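Long-range contact in citrate synthase (Metallosphaera sedula, PDB 6ABW), which probably catalyses the condensation of acetyl-CoA with oxaloacetate and water to citrate and CoA, feeding the tricarboxylic acid cycle: residues Tyr286-Ser291 with Val330-Leu335. Coordinates in Å, arbitrary orientation, origin at the centre of the assembly. Residues are numbered along the deposited sequence.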
ATOM      1  N   TYR A 286     -15.085  24.089 -18.019  1.00 15.13           N
ATOM      2  CA  TYR A 286     -16.077  23.722 -17.065  1.00 16.35           C
ATOM      3  C   TYR A 286     -16.031  24.589 -15.845  1.00 17.93           C
ATOM      4  O   TYR A 286     -17.054  24.815 -15.257  1.00 23.23           O
ATOM      5  CB  TYR A 286     -16.045  22.202 -16.740  1.00 17.17           C
ATOM      6  CG  TYR A 286     -16.609  21.413 -17.889  1.00 17.88           C
ATOM      7  CD1 TYR A 286     -18.015  21.335 -18.106  1.00 19.73           C
ATOM      8  CD2 TYR A 286     -15.812  20.869 -18.806  1.00 18.18           C
ATOM      9  CE1 TYR A 286     -18.517  20.654 -19.185  1.00 21.24           C
ATOM     10  CE2 TYR A 286     -16.302  20.179 -19.891  1.00 21.85           C
ATOM     11  CZ  TYR A 286     -17.663  20.087 -20.089  1.00 22.72           C
ATOM     12  OH  TYR A 286     -18.056  19.406 -21.253  1.00 28.38           O
ATOM     13  N   ALA A 287     -14.866  25.156 -15.496  1.00 16.53           N
ATOM     14  CA  ALA A 287     -14.774  26.075 -14.381  1.00 18.57           C
ATOM     15  C   ALA A 287     -15.581  27.390 -14.565  1.00 20.48           C
ATOM     16  O   ALA A 287     -16.168  27.893 -13.644  1.00 20.57           O
ATOM     17  CB  ALA A 287     -13.323  26.428 -14.138  1.00 18.11           C
ATOM     18  N   LYS A 288     -15.541  27.907 -15.787  1.00 23.20           N
ATOM     19  CA  LYS A 288     -16.207  29.155 -16.180  1.00 27.87           C
ATOM     20  C   LYS A 288     -17.716  29.123 -15.922  1.00 26.15           C
ATOM     21  O   LYS A 288     -18.258  29.875 -15.149  1.00 27.54           O
ATOM     22  CB  LYS A 288     -15.938  29.405 -17.658  1.00 31.74           C
ATOM     23  CG  LYS A 288     -16.633  30.675 -18.142  1.00 38.72           C
ATOM     24  CD  LYS A 288     -15.837  31.395 -19.205  1.00 42.47           C
ATOM     25  CE  LYS A 288     -16.458  32.780 -19.377  1.00 47.31           C
ATOM     26  NZ  LYS A 288     -15.716  33.488 -20.443  1.00 52.74           N
ATOM     27  N   VAL A 289     -18.367  28.133 -16.458  1.00 29.17           N
ATOM     28  CA  VAL A 289     -19.791  27.937 -16.219  1.00 29.56           C
ATOM     29  C   VAL A 289     -20.252  27.919 -14.753  1.00 29.24           C
ATOM     30  O   VAL A 289     -21.061  28.743 -14.282  1.00 29.23           O
ATOM     31  CB  VAL A 289     -20.192  26.578 -16.852  1.00 35.20           C
ATOM     32  CG1 VAL A 289     -21.713  26.422 -16.828  1.00 35.49           C
ATOM     33  CG2 VAL A 289     -19.583  26.424 -18.250  1.00 34.23           C
ATOM     34  N   ILE A 290     -19.718  26.972 -13.987  1.00 23.33           N
ATOM     35  CA  ILE A 290     -20.214  26.786 -12.643  1.00 21.69           C
ATOM     36  C   ILE A 290     -19.658  27.784 -11.629  1.00 20.16           C
ATOM     37  O   ILE A 290     -20.239  27.956 -10.554  1.00 22.79           O
ATOM     38  CB  ILE A 290     -19.982  25.325 -12.135  1.00 20.98           C
ATOM     39  CG1 ILE A 290     -18.500  24.965 -12.156  1.00 20.24           C
ATOM     40  CG2 ILE A 290     -20.753  24.348 -13.006  1.00 21.15           C
ATOM     41  CD1 ILE A 290     -18.211  23.691 -11.422  1.00 22.31           C
ATOM     42  N   SER A 291     -18.535  28.445 -11.948  1.00 20.27           N
ATOM     43  CA  SER A 291     -17.974  29.431 -11.012  1.00 23.47           C
ATOM     44  C   SER A 291     -18.782  30.700 -10.887  1.00 27.77           C
ATOM     45  O   SER A 291     -18.727  31.363  -9.836  1.00 23.44           O
ATOM     46  CB  SER A 291     -16.566  29.806 -11.421  1.00 23.62           C
ATOM     47  OG  SER A 291     -15.753  28.656 -11.141  1.00 29.46           O
ATOM     48  N   VAL A 330     -10.368  24.909  -9.072  1.00 10.77           N
ATOM     49  CA  VAL A 330     -11.440  25.838  -9.348  1.00 11.16           C
ATOM     50  C   VAL A 330     -12.767  25.119  -9.596  1.00 11.75           C
ATOM     51  O   VAL A 330     -13.776  25.535  -9.061  1.00 13.31           O
ATOM     52  CB  VAL A 330     -11.117  26.822 -10.495  1.00 12.31           C
ATOM     53  CG1 VAL A 330     -12.302  27.801 -10.699  1.00 13.21           C
ATOM     54  CG2 VAL A 330      -9.855  27.594 -10.141  1.00 12.51           C
ATOM     55  N   VAL A 331     -12.785  24.069 -10.393  1.00 10.31           N
ATOM     56  CA  VAL A 331     -13.970  23.246 -10.623  1.00 10.90           C
ATOM     57  C   VAL A 331     -14.447  22.630  -9.312  1.00 10.72           C
ATOM     58  O   VAL A 331     -15.627  22.766  -8.931  1.00 11.56           O
ATOM     59  CB  VAL A 331     -13.713  22.167 -11.682  1.00 11.46           C
ATOM     60  CG1 VAL A 331     -14.874  21.226 -11.804  1.00 13.09           C
ATOM     61  CG2 VAL A 331     -13.480  22.795 -13.053  1.00 11.78           C
ATOM     62  N   PHE A 332     -13.547  21.997  -8.583  1.00  9.57           N
ATOM     63  CA  PHE A 332     -13.978  21.326  -7.352  1.00 10.64           C
ATOM     64  C   PHE A 332     -14.524  22.289  -6.300  1.00 10.18           C
ATOM     65  O   PHE A 332     -15.585  22.034  -5.650  1.00 11.11           O
ATOM     66  CB  PHE A 332     -12.829  20.510  -6.746  1.00 10.01           C
ATOM     67  CG  PHE A 332     -12.291  19.420  -7.620  1.00 10.20           C
ATOM     68  CD1 PHE A 332     -13.101  18.606  -8.402  1.00 10.55           C
ATOM     69  CD2 PHE A 332     -10.880  19.180  -7.599  1.00 11.29           C
ATOM     70  CE1 PHE A 332     -12.573  17.602  -9.157  1.00 10.07           C
ATOM     71  CE2 PHE A 332     -10.392  18.130  -8.382  1.00 11.16           C
ATOM     72  CZ  PHE A 332     -11.277  17.359  -9.088  1.00 10.89           C
ATOM     73  N   TYR A 333     -13.864  23.412  -6.169  1.00 10.96           N
ATOM     74  CA  TYR A 333     -14.329  24.464  -5.245  1.00 13.48           C
ATOM     75  C   TYR A 333     -15.707  24.984  -5.634  1.00 12.79           C
ATOM     76  O   TYR A 333     -16.572  25.110  -4.759  1.00 13.66           O
ATOM     77  CB  TYR A 333     -13.327  25.626  -5.226  1.00 14.18           C
ATOM     78  CG  TYR A 333     -13.573  26.559  -4.090  1.00 16.07           C
ATOM     79  CD1 TYR A 333     -13.102  26.283  -2.832  1.00 17.08           C
ATOM     80  CD2 TYR A 333     -14.364  27.697  -4.277  1.00 16.89           C
ATOM     81  CE1 TYR A 333     -13.326  27.182  -1.787  1.00 20.80           C
ATOM     82  CE2 TYR A 333     -14.619  28.570  -3.248  1.00 21.12           C
ATOM     83  CZ  TYR A 333     -14.114  28.307  -2.015  1.00 21.66           C
ATOM     84  OH  TYR A 333     -14.370  29.215  -1.012  1.00 25.66           O
ATOM     85  N   ALA A 334     -15.917  25.207  -6.920  1.00 12.60           N
ATOM     86  CA  ALA A 334     -17.186  25.770  -7.440  1.00 12.47           C
ATOM     87  C   ALA A 334     -18.327  24.757  -7.196  1.00 14.76           C
ATOM     88  O   ALA A 334     -19.458  25.134  -7.011  1.00 13.87           O
ATOM     89  CB  ALA A 334     -17.016  26.039  -8.913  1.00 14.48           C
ATOM     90  N   LEU A 335     -18.000  23.447  -7.209  1.00 12.76           N
ATOM     91  CA  LEU A 335     -18.936  22.389  -6.887  1.00 15.11           C
ATOM     92  C   LEU A 335     -19.317  22.335  -5.418  1.00 15.00           C
ATOM     93  O   LEU A 335     -20.322  21.682  -5.116  1.00 17.47           O
ATOM     94  CB  LEU A 335     -18.429  21.033  -7.329  1.00 14.26           C
ATOM     95  CG  LEU A 335     -18.350  20.862  -8.839  1.00 15.34           C
ATOM     96  CD1 LEU A 335     -17.568  19.647  -9.173  1.00 16.89           C
ATOM     97  CD2 LEU A 335     -19.762  20.803  -9.509  1.00 16.60           C
TER
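Ile290 overlaps three residues of the partner helix at once: its CD1 lies 3.6 Å from Ala334 CB, 3.8 Å from Leu335 CD2 and 4.2 Å from Val331 CG1. One turn back, Ala287 CB meets Val330 CG1 and Val331 CG2, each at 3.8 Å. The axes of 286-291 and 330-335 approach to 8.8 Å, consistent with the small side chains of Ala287 and Ala334 at the interface, and the CA atoms of Ala287 and Val331 are only 4.8 Å apart. Ser291 turns its hydroxyl back onto its own helix, OG donating to Ala287 O at 2.6 Å; with its proton engaged there, OG lies against Val330 CG1 at 3.6 Å and Ala334 CB at 3.7 Å. Phe301 of helix 295-315 covers Ala287 and Ser291, while helix 179-191 packs on Ile290 and Leu335. The contact thus joins helix 278-292 to helix 325-335, which begins at the predicted active-site residue Asp325. The two segments run nearly parallel, at 22°, and pack through apolar side chains as part of the largely helical citrate synthase fold.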